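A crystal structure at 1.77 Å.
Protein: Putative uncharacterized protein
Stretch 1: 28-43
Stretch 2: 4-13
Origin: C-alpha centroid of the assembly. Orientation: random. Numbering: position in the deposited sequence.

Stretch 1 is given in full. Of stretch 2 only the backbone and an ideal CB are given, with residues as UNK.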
# COMPACT_ATOMS: atom_id res chain seq x y z
N HIS A 28 26.30 -11.33 11.76
CA HIS A 28 26.59 -12.77 11.39
C HIS A 28 26.50 -13.72 12.57
O HIS A 28 26.06 -14.91 12.40
CB HIS A 28 28.00 -12.85 10.75
CG HIS A 28 28.45 -14.26 10.40
ND1 HIS A 28 28.96 -15.12 11.32
CD2 HIS A 28 28.46 -14.94 9.18
CE1 HIS A 28 29.23 -16.30 10.73
NE2 HIS A 28 28.98 -16.18 9.41
N ALA A 29 26.98 -13.31 13.76
CA ALA A 29 26.93 -14.20 14.90
C ALA A 29 25.48 -14.46 15.24
O ALA A 29 25.13 -15.58 15.57
CB ALA A 29 27.75 -13.68 16.11
N LEU A 30 24.64 -13.42 15.16
CA LEU A 30 23.24 -13.64 15.51
C LEU A 30 22.59 -14.58 14.48
O LEU A 30 21.77 -15.45 14.81
CB LEU A 30 22.49 -12.31 15.60
CG LEU A 30 22.93 -11.56 16.88
CD1 LEU A 30 22.69 -10.06 16.69
CD2 LEU A 30 22.07 -12.06 18.00
N ASP A 31 22.93 -14.34 13.22
CA ASP A 31 22.22 -15.08 12.14
C ASP A 31 22.69 -16.53 12.21
O ASP A 31 21.98 -17.42 11.75
CB ASP A 31 22.65 -14.46 10.83
CG ASP A 31 21.84 -14.94 9.65
OD1 ASP A 31 20.63 -14.97 9.66
OD2 ASP A 31 22.51 -15.38 8.70
N ALA A 32 23.91 -16.74 12.71
CA ALA A 32 24.41 -18.10 12.92
C ALA A 32 23.86 -18.77 14.18
O ALA A 32 24.27 -19.89 14.55
CB ALA A 32 25.95 -18.09 12.97
N ASP A 33 22.97 -18.13 14.88
CA ASP A 33 22.53 -18.63 16.16
C ASP A 33 23.66 -18.83 17.16
O ASP A 33 23.64 -19.77 17.96
CB ASP A 33 21.59 -19.89 16.04
CG ASP A 33 20.76 -20.13 17.26
OD1 ASP A 33 20.42 -19.21 18.07
OD2 ASP A 33 20.44 -21.34 17.50
N GLU A 34 24.64 -17.94 17.15
CA GLU A 34 25.79 -18.01 18.10
C GLU A 34 25.62 -17.01 19.28
O GLU A 34 26.44 -16.95 20.19
CB GLU A 34 27.09 -17.68 17.36
CG GLU A 34 27.56 -18.88 16.49
CD GLU A 34 28.58 -18.48 15.44
OE1 GLU A 34 29.04 -17.31 15.49
OE2 GLU A 34 28.94 -19.32 14.56
N ALA A 35 24.58 -16.20 19.22
CA ALA A 35 24.28 -15.27 20.32
C ALA A 35 22.76 -15.05 20.35
O ALA A 35 22.09 -15.18 19.33
CB ALA A 35 24.98 -13.96 20.08
N ASP A 36 22.21 -14.72 21.53
CA ASP A 36 20.83 -14.33 21.57
C ASP A 36 20.67 -12.79 21.47
O ASP A 36 19.70 -12.30 20.94
CB ASP A 36 20.24 -14.93 22.83
CG ASP A 36 20.39 -16.43 22.85
OD1 ASP A 36 19.90 -17.04 21.89
OD2 ASP A 36 21.13 -16.99 23.70
N ALA A 37 21.59 -12.06 22.06
CA ALA A 37 21.62 -10.60 21.95
C ALA A 37 23.03 -10.10 21.97
O ALA A 37 23.94 -10.73 22.54
CB ALA A 37 20.81 -9.94 23.08
N ILE A 38 23.22 -8.98 21.34
CA ILE A 38 24.53 -8.27 21.29
C ILE A 38 24.24 -6.80 21.52
O ILE A 38 23.37 -6.17 20.86
CB ILE A 38 25.25 -8.47 19.97
CG1 ILE A 38 25.49 -9.98 19.74
CG2 ILE A 38 26.67 -7.81 20.03
CD1 ILE A 38 26.28 -10.28 18.44
N VAL A 39 25.00 -6.23 22.47
CA VAL A 39 24.88 -4.80 22.73
C VAL A 39 26.19 -4.09 22.38
O VAL A 39 27.25 -4.49 22.88
CB VAL A 39 24.51 -4.51 24.19
CG1 VAL A 39 24.44 -2.98 24.36
CG2 VAL A 39 23.14 -5.12 24.52
N MSE A 40 26.15 -3.06 21.53
CA MSE A 40 27.37 -2.46 20.97
C MSE A 40 27.40 -0.94 21.22
O MSE A 40 26.40 -0.27 21.14
CB MSE A 40 27.36 -2.64 19.41
CG MSE A 40 27.09 -4.11 19.04
SE MSE A 40 27.22 -4.28 17.07
CE MSE A 40 29.10 -3.82 16.88
N ASP A 41 28.58 -0.41 21.55
CA ASP A 41 28.76 1.01 21.82
C ASP A 41 29.06 1.70 20.50
O ASP A 41 30.17 1.67 20.01
CB ASP A 41 29.93 1.21 22.79
CG ASP A 41 29.64 0.70 24.16
OD1 ASP A 41 28.58 0.10 24.42
OD2 ASP A 41 30.50 0.90 25.04
N ILE A 42 28.05 2.31 19.92
CA ILE A 42 28.14 2.84 18.57
C ILE A 42 28.40 4.34 18.60
O ILE A 42 29.31 4.82 17.91
CB ILE A 42 26.82 2.60 17.79
CG1 ILE A 42 26.54 1.07 17.67
CG2 ILE A 42 26.90 3.27 16.42
CD1 ILE A 42 27.75 0.31 17.12
N VAL A 43 27.58 5.06 19.34
CA VAL A 43 27.60 6.53 19.19
C VAL A 43 28.22 7.17 20.44
O VAL A 43 27.74 6.91 21.57
CB VAL A 43 26.20 7.11 19.04
CG1 VAL A 43 26.28 8.65 18.87
CG2 VAL A 43 25.45 6.48 17.88
N UNK A 4 35.07 -1.13 14.01
CA UNK A 4 34.76 -2.08 15.08
C UNK A 4 34.31 -1.25 16.28
O UNK A 4 34.61 -0.08 16.35
CB UNK A 4 35.96 -2.97 15.42
N UNK A 5 33.47 -1.81 17.16
CA UNK A 5 32.93 -1.16 18.29
C UNK A 5 32.94 -2.14 19.45
O UNK A 5 32.82 -3.33 19.22
CB UNK A 5 31.52 -0.63 18.00
N UNK A 6 33.10 -1.64 20.71
CA UNK A 6 32.94 -2.46 21.90
C UNK A 6 31.59 -3.22 21.83
O UNK A 6 30.55 -2.57 21.58
CB UNK A 6 33.02 -1.59 23.16
N UNK A 7 31.59 -4.52 22.10
CA UNK A 7 30.36 -5.35 22.03
C UNK A 7 30.29 -6.31 23.22
O UNK A 7 31.34 -6.86 23.67
CB UNK A 7 30.31 -6.14 20.72
N UNK A 8 29.10 -6.46 23.75
CA UNK A 8 28.87 -7.57 24.72
C UNK A 8 27.97 -8.59 24.05
O UNK A 8 26.85 -8.26 23.56
CB UNK A 8 28.24 -7.07 26.02
N UNK A 9 28.41 -9.84 24.03
CA UNK A 9 27.63 -10.85 23.33
C UNK A 9 26.97 -11.79 24.36
O UNK A 9 27.66 -12.42 25.18
CB UNK A 9 28.51 -11.64 22.36
N UNK A 10 25.64 -11.91 24.35
CA UNK A 10 24.93 -12.62 25.41
C UNK A 10 24.29 -13.86 24.89
O UNK A 10 23.60 -13.81 23.87
CB UNK A 10 23.87 -11.73 26.06
N UNK A 11 24.46 -14.98 25.60
CA UNK A 11 23.66 -16.20 25.34
C UNK A 11 23.01 -16.58 26.62
O UNK A 11 23.61 -16.39 27.69
CB UNK A 11 24.50 -17.36 24.80
N UNK A 12 21.81 -17.13 26.56
CA UNK A 12 21.11 -17.61 27.76
C UNK A 12 22.01 -18.45 28.66
O UNK A 12 22.71 -19.32 28.19
CB UNK A 12 19.88 -18.43 27.36
N UNK A 13 21.95 -18.17 29.98
CA UNK A 13 22.66 -18.96 31.01
C UNK A 13 24.19 -18.83 31.05
O UNK A 13 24.84 -19.55 31.83
CB UNK A 13 22.32 -20.44 30.81

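Stretch 2 runs antiparallel to strand 37-41, and the beta bridges put the CB atoms of positions 7 to 10 on alternating faces. Position 4 directs its CB away, with no atom of stretch 1 within 5.5 Å, so almost any residue would suit; it is Thr4.

At position 5 the ideal CB points toward stretch 1, 4.0 Å from Ile42 CD1 and 4.2 Å from Met40 CE. These apolar ends favour a large hydrophobic or aromatic side chain. The residue is Tyr5, and Ile42 CD1 lies over one ring face, 3.5 Å from the ring centroid in a CH-pi contact, while Met40 CE approaches Tyr5 CD2 at 3.8 Å.

Position 6 accepts a hydrogen bond through its O from Asp41 N (2.9 Å), but its own N donates none to stretch 1. With phi at -51°, proline is allowed, as are many others; Pro6 is found, its CB 3.9 Å from Asp41 OD2.

The CB of position 7 shares a face with Ile38 and Met40, 4.1 Å from Ile38 CG2 and 4.2 Å from Met40 CG. A small apolar residue fits against both. Ala7 makes both contacts at 4.1 Å from its CB.

Position 8 lies on the other face, paired with Val39: its N donates to Val39 O (2.8 Å) and its O accepts from Val39 N (3.0 Å). Beta-branched, apolar or polar residues would serve. Gln8 is deposited, and the end of its side chain leads away.

Position 9 returns to the face of Ile38, with Ala35 CB 4.8 Å from its ideal CB. This apolar setting suits leucine, isoleucine, valine or methionine. Leu9 reaches Ala35 CB with CD2 (3.5 Å) and Ile38 CG1 with CG (4.0 Å).

Position 10 pairs with Ala37: its N donates to Ala37 O (2.7 Å) and its O accepts from Ala37 N (3.2 Å) and Asp36 N (2.9 Å). On the face of Ala37 and Val39, many apolar or flexible side chains would serve. Selenomethionine Met10 places CG 3.6 Å from Ala37 CB.

The CB of position 11 points sideways, but Asp33 and Asp36 offer carboxylates nearby, calling for arginine or lysine. Arg11 bends round so that NH1 forms salt bridges with Asp33 OD1 (3.0 Å) and Asp36 OD1 (2.9 Å, a weak hydrogen bond), while Glu34 O lies over one guanidinium face.

At position 12 the N donates to Asp36 OD2 (2.9 Å), excluding proline; CB points sideways, leaving the choice wide. Phe12 brings CD2 3.2 Å from Asp36 OD2. Position 13, out of reach with phi at 71°, favours glycine and is Gly13.

Stretch 2 4-13: TYPAQLMRFG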
# COMPACT_ATOMS: atom_id res chain seq x y z
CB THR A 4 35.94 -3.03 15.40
OG1 THR A 4 37.01 -2.23 15.93
CG2 THR A 4 36.40 -3.72 14.17
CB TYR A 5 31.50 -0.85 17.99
CG TYR A 5 31.23 -0.09 16.76
CD1 TYR A 5 31.23 1.30 16.79
CD2 TYR A 5 30.90 -0.74 15.54
CE1 TYR A 5 30.89 2.03 15.65
CE2 TYR A 5 30.59 -0.02 14.40
CZ TYR A 5 30.59 1.36 14.48
OH TYR A 5 30.25 2.12 13.36
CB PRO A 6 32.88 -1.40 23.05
CG PRO A 6 33.64 -0.21 22.52
CD PRO A 6 33.31 -0.20 21.04
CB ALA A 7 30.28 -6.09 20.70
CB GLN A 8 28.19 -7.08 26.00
CG GLN A 8 29.00 -6.03 26.83
CD GLN A 8 30.35 -6.58 27.34
OE1 GLN A 8 30.40 -7.68 27.90
NE2 GLN A 8 31.46 -5.81 27.14
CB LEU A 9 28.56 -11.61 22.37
CG LEU A 9 28.03 -12.65 21.39
CD1 LEU A 9 29.08 -12.66 20.27
CD2 LEU A 9 27.90 -14.05 22.01
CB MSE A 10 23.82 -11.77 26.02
CG MSE A 10 23.64 -10.44 25.30
SE MSE A 10 24.85 -9.12 26.16
CE MSE A 10 23.67 -9.42 27.62
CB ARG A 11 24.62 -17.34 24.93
CG ARG A 11 25.00 -17.31 23.49
CD ARG A 11 23.74 -17.65 22.69
NE ARG A 11 23.85 -18.87 21.96
CZ ARG A 11 23.06 -19.24 20.96
NH1 ARG A 11 21.96 -18.50 20.56
NH2 ARG A 11 23.33 -20.41 20.41
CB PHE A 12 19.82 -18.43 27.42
CG PHE A 12 18.73 -17.60 26.77
CD1 PHE A 12 18.04 -16.65 27.51
CD2 PHE A 12 18.47 -17.75 25.39
CE1 PHE A 12 17.04 -15.89 26.92
CE2 PHE A 12 17.52 -16.93 24.78
CZ PHE A 12 16.83 -15.97 25.53
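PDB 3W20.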